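Local coordinates for protein probable thiosulfate sulfurtransferase (Thermus thermophilus, PDB 2EG4) that probably transfers sulfur from thiosulfate to cyanide as a two-domain member of the rhodanese family, and binds a zinc ion, at residues Gly50-Glu53 / Leu54-Leu58; Leu75-Thr78 / Ala79-Gly83; Leu179-Gln182 / Pro183-Val187; Lys162-Leu166 / Glu167-Ser171; Ser217-Glu220 / Trp221-Gly225. All blocks are in the same frame, centred on the assembly; numbering follows the deposited sequence.

Contact 1. Residues Gly50-Glu53 / Leu54-Leu58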
# COMPACT_ATOMS: atom_id res chain seq x y z
N GLY A 50 16.28 -0.90 -2.59
CA GLY A 50 15.53 -1.83 -3.42
C GLY A 50 14.56 -1.06 -4.31
O GLY A 50 14.35 -1.42 -5.48
N LEU A 51 13.97 0.00 -3.77
CA LEU A 51 13.05 0.82 -4.57
C LEU A 51 13.85 1.55 -5.65
O LEU A 51 13.40 1.67 -6.78
CB LEU A 51 12.30 1.81 -3.69
CG LEU A 51 11.25 1.14 -2.78
CD1 LEU A 51 10.75 2.10 -1.70
CD2 LEU A 51 10.06 0.70 -3.64
N THR A 52 15.04 2.04 -5.31
CA THR A 52 15.85 2.72 -6.34
C THR A 52 16.11 1.79 -7.51
O THR A 52 15.98 2.18 -8.68
CB THR A 52 17.23 3.14 -5.79
OG1 THR A 52 17.07 4.24 -4.90
CG2 THR A 52 18.14 3.59 -6.92
N GLU A 53 16.48 0.55 -7.21
CA GLU A 53 16.80 -0.43 -8.24
C GLU A 53 15.57 -0.70 -9.10
O GLU A 53 15.66 -0.80 -10.32
CB GLU A 53 17.29 -1.73 -7.62
CG GLU A 53 17.46 -2.86 -8.61
CD GLU A 53 18.47 -2.56 -9.71
OE1 GLU A 53 19.28 -1.62 -9.55
OE2 GLU A 53 18.46 -3.28 -10.72
N LEU A 54 14.43 -0.82 -8.44
CA LEU A 54 13.17 -1.08 -9.12
C LEU A 54 12.78 0.08 -10.02
O LEU A 54 12.40 -0.11 -11.18
CB LEU A 54 12.07 -1.33 -8.09
CG LEU A 54 10.67 -1.60 -8.65
CD1 LEU A 54 10.60 -2.93 -9.37
CD2 LEU A 54 9.69 -1.60 -7.48
N PHE A 55 12.87 1.29 -9.48
CA PHE A 55 12.53 2.49 -10.23
C PHE A 55 13.42 2.62 -11.47
O PHE A 55 12.93 2.94 -12.56
CB PHE A 55 12.71 3.74 -9.37
CG PHE A 55 11.78 3.82 -8.17
CD1 PHE A 55 10.82 2.85 -7.93
CD2 PHE A 55 11.87 4.91 -7.31
CE1 PHE A 55 9.95 2.96 -6.82
CE2 PHE A 55 11.02 5.03 -6.22
CZ PHE A 55 10.05 4.06 -5.97
N GLN A 56 14.71 2.36 -11.32
CA GLN A 56 15.62 2.47 -12.45
C GLN A 56 15.38 1.39 -13.50
O GLN A 56 15.36 1.67 -14.70
CB GLN A 56 17.08 2.42 -11.97
CG GLN A 56 17.40 3.53 -10.99
CD GLN A 56 18.89 3.67 -10.74
OE1 GLN A 56 19.65 2.71 -10.86
NE2 GLN A 56 19.31 4.87 -10.36
N THR A 57 15.19 0.16 -13.05
CA THR A 57 14.97 -0.95 -13.96
C THR A 57 13.69 -0.79 -14.77
O THR A 57 13.66 -1.15 -15.95
CB THR A 57 14.94 -2.30 -13.20
OG1 THR A 57 16.19 -2.51 -12.55
CG2 THR A 57 14.73 -3.45 -14.17
N LEU A 58 12.64 -0.23 -14.15
CA LEU A 58 11.36 -0.02 -14.85
C LEU A 58 11.27 1.34 -15.55
O LEU A 58 10.26 1.67 -16.20
CB LEU A 58 10.18 -0.14 -13.88
CG LEU A 58 9.90 -1.55 -13.36
CD1 LEU A 58 8.61 -1.54 -12.54
CD2 LEU A 58 9.78 -2.52 -14.51

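Contact 2. Residues Leu75-Thr78 / Ala79-Gly83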
# COMPACT_ATOMS: atom_id res chain seq x y z
N LEU A 75 -3.21 -3.08 -6.09
CA LEU A 75 -2.96 -1.74 -6.62
C LEU A 75 -2.47 -0.79 -5.53
O LEU A 75 -1.49 -0.10 -5.70
CB LEU A 75 -4.25 -1.18 -7.25
CG LEU A 75 -4.25 0.31 -7.59
CD1 LEU A 75 -3.25 0.58 -8.72
CD2 LEU A 75 -5.66 0.74 -8.02
N CYS A 76 -3.15 -0.77 -4.39
CA CYS A 76 -2.75 0.15 -3.34
C CYS A 76 -1.44 -0.21 -2.65
O CYS A 76 -0.67 0.68 -2.31
CB CYS A 76 -3.89 0.28 -2.34
SG CYS A 76 -5.37 1.03 -3.08
N ARG A 77 -1.15 -1.49 -2.47
CA ARG A 77 0.13 -1.79 -1.82
C ARG A 77 1.27 -1.43 -2.78
O ARG A 77 2.28 -0.91 -2.36
CB ARG A 77 0.24 -3.26 -1.41
CG ARG A 77 1.36 -3.46 -0.36
CD ARG A 77 1.61 -4.96 -0.10
NE ARG A 77 2.46 -5.20 1.08
CZ ARG A 77 3.63 -5.84 1.06
NH1 ARG A 77 4.13 -6.31 -0.09
NH2 ARG A 77 4.28 -6.05 2.20
N THR A 78 1.05 -1.67 -4.07
CA THR A 78 2.07 -1.33 -5.04
C THR A 78 2.22 0.20 -5.09
O THR A 78 3.35 0.70 -5.08
CB THR A 78 1.74 -1.92 -6.43
OG1 THR A 78 1.59 -3.35 -6.30
CG2 THR A 78 2.90 -1.67 -7.41
N ALA A 79 1.11 0.94 -5.14
CA ALA A 79 1.19 2.40 -5.16
C ALA A 79 1.85 2.92 -3.89
O ALA A 79 2.57 3.92 -3.92
CB ALA A 79 -0.21 3.02 -5.32
N PHE A 80 1.58 2.23 -2.79
CA PHE A 80 2.16 2.62 -1.51
C PHE A 80 3.68 2.53 -1.58
O PHE A 80 4.37 3.45 -1.14
CB PHE A 80 1.64 1.75 -0.38
CG PHE A 80 2.17 2.17 0.96
CD1 PHE A 80 1.73 3.37 1.55
CD2 PHE A 80 3.17 1.44 1.59
CE1 PHE A 80 2.30 3.82 2.74
CE2 PHE A 80 3.75 1.90 2.79
CZ PHE A 80 3.31 3.08 3.35
N PHE A 81 4.20 1.45 -2.13
CA PHE A 81 5.66 1.34 -2.24
C PHE A 81 6.24 2.43 -3.14
O PHE A 81 7.26 3.03 -2.83
CB PHE A 81 6.06 -0.03 -2.82
CG PHE A 81 6.12 -1.12 -1.81
CD1 PHE A 81 7.15 -1.15 -0.86
CD2 PHE A 81 5.20 -2.15 -1.82
CE1 PHE A 81 7.25 -2.21 0.06
CE2 PHE A 81 5.28 -3.22 -0.91
CZ PHE A 81 6.32 -3.25 0.03
N LEU A 82 5.61 2.67 -4.30
CA LEU A 82 6.16 3.68 -5.20
C LEU A 82 6.14 5.08 -4.56
O LEU A 82 7.11 5.83 -4.69
CB LEU A 82 5.42 3.66 -6.55
CG LEU A 82 6.06 2.75 -7.63
CD1 LEU A 82 6.41 1.40 -7.05
CD2 LEU A 82 5.12 2.59 -8.84
N GLY A 83 5.05 5.41 -3.87
CA GLY A 83 4.95 6.70 -3.21
C GLY A 83 5.93 6.79 -2.04
O GLY A 83 6.51 7.84 -1.75

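Contact 3. Residues Leu179-Gln182 / Pro183-Val187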
# COMPACT_ATOMS: atom_id res chain seq x y z
N LEU A 179 -16.51 6.86 11.41
CA LEU A 179 -15.31 6.44 12.12
C LEU A 179 -14.96 7.40 13.25
O LEU A 179 -14.13 7.10 14.10
CB LEU A 179 -14.12 6.34 11.15
CG LEU A 179 -14.13 5.21 10.12
CD1 LEU A 179 -12.91 5.36 9.21
CD2 LEU A 179 -14.10 3.86 10.82
N GLY A 180 -15.61 8.56 13.26
CA GLY A 180 -15.33 9.53 14.31
C GLY A 180 -13.98 10.20 14.14
O GLY A 180 -13.32 10.53 15.13
N LEU A 181 -13.56 10.38 12.90
CA LEU A 181 -12.29 11.03 12.61
C LEU A 181 -12.58 12.38 11.98
O LEU A 181 -13.73 12.72 11.73
CB LEU A 181 -11.46 10.19 11.64
CG LEU A 181 -11.23 8.72 12.00
CD1 LEU A 181 -10.56 8.01 10.84
CD2 LEU A 181 -10.40 8.62 13.27
N GLN A 182 -11.53 13.14 11.71
CA GLN A 182 -11.69 14.43 11.07
C GLN A 182 -10.40 14.81 10.37
O GLN A 182 -9.32 14.34 10.73
CB GLN A 182 -12.07 15.50 12.10
CG GLN A 182 -11.11 15.64 13.25
CD GLN A 182 -11.68 16.51 14.35
OE1 GLN A 182 -11.99 17.68 14.12
NE2 GLN A 182 -11.82 15.94 15.54
N PRO A 183 -10.49 15.67 9.35
CA PRO A 183 -9.29 16.08 8.63
C PRO A 183 -8.16 16.49 9.56
O PRO A 183 -8.39 17.08 10.62
CB PRO A 183 -9.79 17.24 7.77
CG PRO A 183 -11.19 16.82 7.44
CD PRO A 183 -11.69 16.31 8.77
N GLY A 184 -6.94 16.14 9.17
CA GLY A 184 -5.78 16.48 9.96
C GLY A 184 -5.43 15.52 11.08
O GLY A 184 -4.33 15.60 11.62
N GLN A 185 -6.34 14.62 11.42
CA GLN A 185 -6.12 13.64 12.48
C GLN A 185 -5.12 12.55 12.11
O GLN A 185 -5.18 12.01 11.00
CB GLN A 185 -7.44 12.98 12.87
CG GLN A 185 -7.31 12.02 14.04
CD GLN A 185 -8.65 11.70 14.69
OE1 GLN A 185 -9.69 12.21 14.27
NE2 GLN A 185 -8.63 10.86 15.72
N GLU A 186 -4.23 12.24 13.04
CA GLU A 186 -3.22 11.20 12.85
C GLU A 186 -3.86 9.84 13.08
O GLU A 186 -4.38 9.56 14.15
CB GLU A 186 -2.08 11.37 13.85
CG GLU A 186 -1.19 12.57 13.62
CD GLU A 186 -0.31 12.42 12.39
OE1 GLU A 186 0.12 11.27 12.11
OE2 GLU A 186 -0.03 13.44 11.73
N VAL A 187 -3.81 8.99 12.06
CA VAL A 187 -4.40 7.67 12.17
C VAL A 187 -3.43 6.67 11.59
O VAL A 187 -2.86 6.92 10.53
CB VAL A 187 -5.71 7.59 11.37
CG1 VAL A 187 -6.38 6.23 11.60
CG2 VAL A 187 -6.63 8.74 11.76

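Contact 4. Residues Lys162-Leu166 / Glu167-Ser171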
# COMPACT_ATOMS: atom_id res chain seq x y z
N LYS A 162 -8.31 -0.55 17.20
CA LYS A 162 -9.75 -0.59 16.96
C LYS A 162 -9.99 -1.19 15.59
O LYS A 162 -9.24 -0.93 14.66
CB LYS A 162 -10.33 0.82 17.03
CG LYS A 162 -9.98 1.56 18.32
CD LYS A 162 -10.44 0.80 19.55
CE LYS A 162 -10.10 1.57 20.83
NZ LYS A 162 -10.44 0.81 22.06
N ASN A 163 -11.04 -2.00 15.47
CA ASN A 163 -11.35 -2.65 14.21
C ASN A 163 -12.15 -1.74 13.27
O ASN A 163 -13.19 -1.18 13.65
CB ASN A 163 -12.12 -3.94 14.51
CG ASN A 163 -12.30 -4.85 13.29
OD1 ASN A 163 -13.20 -5.70 13.27
ND2 ASN A 163 -11.44 -4.70 12.28
N ALA A 164 -11.64 -1.55 12.06
CA ALA A 164 -12.31 -0.75 11.04
C ALA A 164 -12.10 -1.54 9.75
O ALA A 164 -11.21 -1.24 8.95
CB ALA A 164 -11.68 0.65 10.93
N PRO A 165 -12.91 -2.60 9.55
CA PRO A 165 -12.84 -3.48 8.37
C PRO A 165 -12.73 -2.72 7.06
O PRO A 165 -13.40 -1.72 6.85
CB PRO A 165 -14.13 -4.29 8.46
CG PRO A 165 -14.32 -4.41 9.96
CD PRO A 165 -14.03 -2.99 10.42
N LEU A 166 -11.86 -3.23 6.18
CA LEU A 166 -11.59 -2.65 4.87
C LEU A 166 -12.83 -2.15 4.15
O LEU A 166 -12.85 -1.04 3.58
CB LEU A 166 -10.88 -3.69 4.00
CG LEU A 166 -10.64 -3.33 2.53
CD1 LEU A 166 -9.60 -2.22 2.44
CD2 LEU A 166 -10.18 -4.57 1.77
N GLU A 167 -13.86 -3.00 4.15
CA GLU A 167 -15.14 -2.71 3.49
C GLU A 167 -15.65 -1.29 3.74
O GLU A 167 -16.11 -0.61 2.82
CB GLU A 167 -16.18 -3.73 3.94
CG GLU A 167 -15.94 -5.16 3.44
CD GLU A 167 -14.57 -5.72 3.80
OE1 GLU A 167 -14.19 -5.69 5.00
OE2 GLU A 167 -13.88 -6.21 2.88
N LEU A 168 -15.57 -0.85 4.99
CA LEU A 168 -16.03 0.49 5.36
C LEU A 168 -15.40 1.60 4.52
O LEU A 168 -16.04 2.60 4.21
CB LEU A 168 -15.70 0.76 6.84
CG LEU A 168 -16.31 -0.14 7.90
CD1 LEU A 168 -15.70 0.19 9.27
CD2 LEU A 168 -17.83 0.07 7.92
N PHE A 169 -14.13 1.42 4.16
CA PHE A 169 -13.41 2.43 3.40
C PHE A 169 -13.88 2.55 1.95
O PHE A 169 -13.53 3.51 1.27
CB PHE A 169 -11.91 2.14 3.46
CG PHE A 169 -11.34 2.31 4.83
CD1 PHE A 169 -10.85 3.55 5.24
CD2 PHE A 169 -11.35 1.26 5.75
CE1 PHE A 169 -10.40 3.75 6.55
CE2 PHE A 169 -10.90 1.44 7.05
CZ PHE A 169 -10.43 2.69 7.45
N LEU A 170 -14.68 1.59 1.50
CA LEU A 170 -15.18 1.60 0.13
C LEU A 170 -16.41 2.50 -0.02
O LEU A 170 -16.92 2.70 -1.12
CB LEU A 170 -15.50 0.18 -0.31
CG LEU A 170 -14.32 -0.79 -0.11
CD1 LEU A 170 -14.72 -2.16 -0.60
CD2 LEU A 170 -13.07 -0.29 -0.85
N SER A 171 -16.89 3.03 1.10
CA SER A 171 -18.02 3.93 1.10
C SER A 171 -17.55 5.21 1.78
O SER A 171 -17.91 5.50 2.92
CB SER A 171 -19.19 3.31 1.87
OG SER A 171 -19.68 2.17 1.18

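Contact 5. Residues Ser217-Glu220 / Trp221-Gly225. With ZN (zinc ion), chain C.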
# COMPACT_ATOMS: atom_id res chain seq x y z
N SER A 217 3.08 -4.63 9.56
CA SER A 217 1.79 -5.14 10.01
C SER A 217 1.87 -6.33 10.96
O SER A 217 2.90 -6.56 11.59
CB SER A 217 0.90 -5.49 8.81
OG SER A 217 0.19 -4.35 8.36
N MET A 218 0.77 -7.07 11.07
CA MET A 218 0.69 -8.21 11.99
C MET A 218 1.73 -9.32 11.76
O MET A 218 2.19 -9.96 12.71
CB MET A 218 -0.73 -8.80 11.95
CG MET A 218 -1.24 -9.31 13.29
SD MET A 218 -1.32 -8.02 14.61
CE MET A 218 -1.04 -9.08 16.00
N HIS A 219 2.12 -9.56 10.51
CA HIS A 219 3.13 -10.59 10.28
C HIS A 219 4.42 -10.19 11.01
O HIS A 219 4.97 -10.99 11.78
CB HIS A 219 3.41 -10.76 8.77
CG HIS A 219 4.31 -11.92 8.46
ND1 HIS A 219 3.83 -13.20 8.27
CD2 HIS A 219 5.66 -12.00 8.36
CE1 HIS A 219 4.85 -14.02 8.06
NE2 HIS A 219 5.97 -13.31 8.11
N GLU A 220 4.90 -8.97 10.80
CA GLU A 220 6.12 -8.55 11.47
C GLU A 220 5.93 -8.52 12.98
O GLU A 220 6.78 -9.00 13.72
CB GLU A 220 6.56 -7.17 11.02
CG GLU A 220 7.79 -6.72 11.76
CD GLU A 220 8.15 -5.29 11.48
OE1 GLU A 220 7.23 -4.44 11.48
OE2 GLU A 220 9.35 -5.02 11.27
N TRP A 221 4.80 -7.98 13.42
CA TRP A 221 4.52 -7.86 14.85
C TRP A 221 4.66 -9.20 15.56
O TRP A 221 5.26 -9.28 16.63
CB TRP A 221 3.11 -7.27 15.05
CG TRP A 221 2.78 -6.90 16.50
CD1 TRP A 221 2.23 -7.71 17.46
CD2 TRP A 221 2.98 -5.62 17.12
NE1 TRP A 221 2.08 -7.01 18.64
CE2 TRP A 221 2.53 -5.73 18.46
CE3 TRP A 221 3.49 -4.40 16.67
CZ2 TRP A 221 2.59 -4.65 19.36
CZ3 TRP A 221 3.54 -3.33 17.56
CH2 TRP A 221 3.09 -3.46 18.89
N LEU A 222 4.13 -10.25 14.95
CA LEU A 222 4.23 -11.58 15.55
C LEU A 222 5.64 -12.16 15.44
O LEU A 222 6.13 -12.79 16.37
CB LEU A 222 3.22 -12.53 14.91
CG LEU A 222 1.75 -12.24 15.26
CD1 LEU A 222 0.83 -13.16 14.46
CD2 LEU A 222 1.54 -12.44 16.78
N GLN A 223 6.31 -11.95 14.31
CA GLN A 223 7.67 -12.47 14.17
C GLN A 223 8.58 -11.89 15.26
O GLN A 223 9.47 -12.56 15.78
CB GLN A 223 8.23 -12.16 12.79
CG GLN A 223 7.63 -13.03 11.68
CD GLN A 223 7.76 -14.52 11.99
OE1 GLN A 223 8.84 -15.00 12.34
NE2 GLN A 223 6.66 -15.26 11.86
N GLU A 224 8.33 -10.63 15.61
CA GLU A 224 9.12 -9.93 16.62
C GLU A 224 8.79 -10.36 18.06
O GLU A 224 9.53 -10.05 18.98
CB GLU A 224 8.91 -8.43 16.50
CG GLU A 224 9.61 -7.79 15.29
CD GLU A 224 11.11 -7.78 15.47
OE1 GLU A 224 11.58 -7.40 16.56
OE2 GLU A 224 11.84 -8.15 14.53
N GLY A 225 7.67 -11.06 18.24
CA GLY A 225 7.30 -11.51 19.57
C GLY A 225 6.68 -10.44 20.46
O GLY A 225 6.68 -10.56 21.69
ZN ZN C . 1.86 -13.99 8.37
O HOH W 1 4.39 -13.72 11.76

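Contact 1. Residues Gly50-Glu53 / Leu54-Leu58
Gly50 O accepts Leu54 N at 3.0 Å, a bond of the regular i to i+4 helical pattern. Leu51 O accepts Phe55 N at 2.8 Å, and the same oxygen sits over one face of the Phe55 ring, displaced toward the rim. Leu51 CB covers a ring face as well, in a CH-pi contact 4.2 Å from the centroid, and the two side chains run side by side toward Phe81 and Leu82 of helix 73-84. Thr52 bonds through O to Gln56 N, while Thr52 CG2 lies over one face of the Gln56 amide, 3.9 Å from Gln56 NE2; Thr52 OG1 bonds to Ala115 N, and the Gln56 amide to Arg110 and Val113 O, all later in the same chain. Glu53 O is gripped twice by Thr57, whose N and OG1 come from opposite faces of the carbonyl plane, OG1 at 2.9 Å. Thr57 OG1 can reach back because it stands beside its own backbone N (chi1 -61°). The Glu53 carboxylate pairs with Arg110. This is the C-terminal end of an amphipathic helix in the first rhodanese-like domain, with Leu51 and Phe55 packed on helix 73-84 and the polar ends of Thr52, Glu53 and Gln56 bonded within residues 110-115.

Contact 2. Residues Leu75-Thr78 / Ala79-Gly83
Four successive backbone bonds of the i to i+4 kind run from Ala79 N to Leu75 O at 2.9 Å through to Leu82 N and Thr78 O at 3.1 Å. The side-chain contact is between Arg77 and Phe81. Arg77 sends CG out opposite its own N (chi1 -162°) and stays extended as far as NE, which carries the guanidinium alongside the Phe81 ring. The ring meets the guanidinium edge-on: CE2 of Phe81 stands over one face of it, 3.4 Å from Arg77 NH1, which lies in the ring plane, and the two planes are 86° apart. Apolar groups complete the setting: Ala79 and Leu82 turn to strands 64-67 and 89-92, with which helix 73-84 forms a beta-alpha-beta unit of the first rhodanese-like domain as its crossover helix, and Phe80 meets Phe201 edge-to-face. The guanidinium donates to Leu31 O and Pro34 O through NH1 and NH2, and to Ser193 O through NE. A leucine in place of Arg77 would probably leave these three carbonyls without their donors and the edge of Phe81 without its flat neighbour. The buried charge is thus met by neutral carbonyl oxygens in both domains, which probably spreads it over several dipoles.

Contact 3. Residues Leu179-Gln182 / Pro183-Val187
Gln185 reaches back across the turn to Leu181 and Gln182. Its OE1 lies 3.3 Å from Gln182 N, in a weak hydrogen bond whose N-H points well off the oxygen (128°), and equally near Leu181 CA. The Gln185 side chain crosses that of Leu181 at about a right angle, so that Leu181 CD2 rests 3.8 Å from Gln185 NE2. Further along, Leu181 CD2 meets Val187 CG2 at 4.1 Å, and these two branched side chains pass at a slant. What puts the amide in place is its extended chain: CG of Gln185 points opposite the backbone N (chi1 -176°), and the carbons beyond it continue straight toward Gln182. The next shell is the backbone. Gln185 N bonds to Gln182 O at 3.1 Å, closing a type II beta turn with Pro183 and Gly184 at its corner positions; a side chain at Gly184 would collide with the carbonyl O of Pro183. Before the turn, Gly180, with positive phi, is the C-prime residue of a Schellman motif that ends helix 175-179. Leu133 touches both Leu181 and Gln185, and backbone bonds tie Gln185 and Val187 to strand 210-213. The turn thus rests on one sound backbone bond and its Pro-Gly corner; the side-chain bond is weak and probably adds little, and Leu181 packs on the Gln185 amide and on apolar Val187.

Contact 4. Residues Lys162-Leu166 / Glu167-Ser171
Two carbonyl oxygens lie at the edge of the Phe169 ring, near its plane: Ala164 O, 3.3 Å from Phe169 CE2, and Leu166 O, 3.5 Å from Phe169 CD2. The O of Pro165 approaches the same side of the ring obliquely. The contact follows strand 162-163, an outer strand of the parallel sheet in the second rhodanese-like domain, where the chain leaves the sheet and coils into a short helix-like turn over residues 167-170. Phe169 holds CG opposite its carbonyl carbon (chi1 -67°), which turns the ring back toward the strand's exit, and Ala164 CB touches Phe169 CE2 at 4.0 Å. A serine in place of Phe169 would probably open a gap between Ala164 and the residues packed round the ring, Ala200 and Leu204 of helix 195-206 and Leu175 and Leu179 of helix 175-179. In the turn itself, Leu168 N bonds to Pro165 O and Phe169 N to Leu166 O. Both are i to i+3 bonds in which the donors come in from above the plane of the carbonyl, Phe169 N by 44°. Leu166 directs its side chain to Arg196 and Val199, whereas the bent Glu167 chain brings OE1 back to 3.7 Å from Pro165 CB. Pro165 and Leu168 lie side by side and point the same way, with Leu168 CD1 3.8 Å from Pro165 CD.

Contact 5. Residues Ser217-Glu220 / Trp221-Gly225
His219 swings CG opposite its backbone N (chi1 -172°), and Gln223 folds back at chi2 (-54°); between them these torsions lay the two side chains alongside each other on helix 217-223. The helix carries one ligand of a zinc site in the second rhodanese-like domain: ND1 of His219 binds the zinc ion at 2.1 Å, and Cys151, Cys152 and His192 complete the site. Gln223 CG lies 3.9 Å from His219 NE2, with the amide plane 27° from that of the ring. A water bridges the pair, donating to His219 O and accepting from Gln223 NE2 at 2.7 Å; it also sits over the centre of one face of the imidazole. The bond to zinc fixes the ring's rotation; the water and the His192 ring, at about 85° to it, pack against it. Main-chain bonds of the i to i+4 kind run from Trp221 N to Ser217 O through to Glu224 N and Glu220 O, and Gly225, with positive phi, ends the helix in a Schellman motif. Glu220 and Glu224 lie side by side, but their like charges have separate partners: Tyr214 and Leu38 for Glu220, Arg37 for Glu224. On a further flank Met218 makes a Met-aromatic contact, its SD oblique to the five-membered ring of Trp221 and its CE 3.8 Å from Trp221 CD1.

In the fold
All five contacts are local and follow in series along the chain, none nesting in or crossing another. Contact 1, at the end of helix 41-57, and contact 2, in the crossover helix between strands 64-67 and 89-92, belong to the first rhodanese-like domain and touch: Phe55 CZ is 3.7 Å from Leu82 O. In the second domain, contact 4 closes a turn as the chain leaves strand 162-163, contact 3 closes one between helix 175-179 and strand 186-190, and contact 5 spans helix 217-223. Contacts 3 and 4 meet through Leu179 against Ala164, Leu168 and Phe169. Contacts 2 and 5, in different domains, do not touch, their nearest atoms about 7 Å apart.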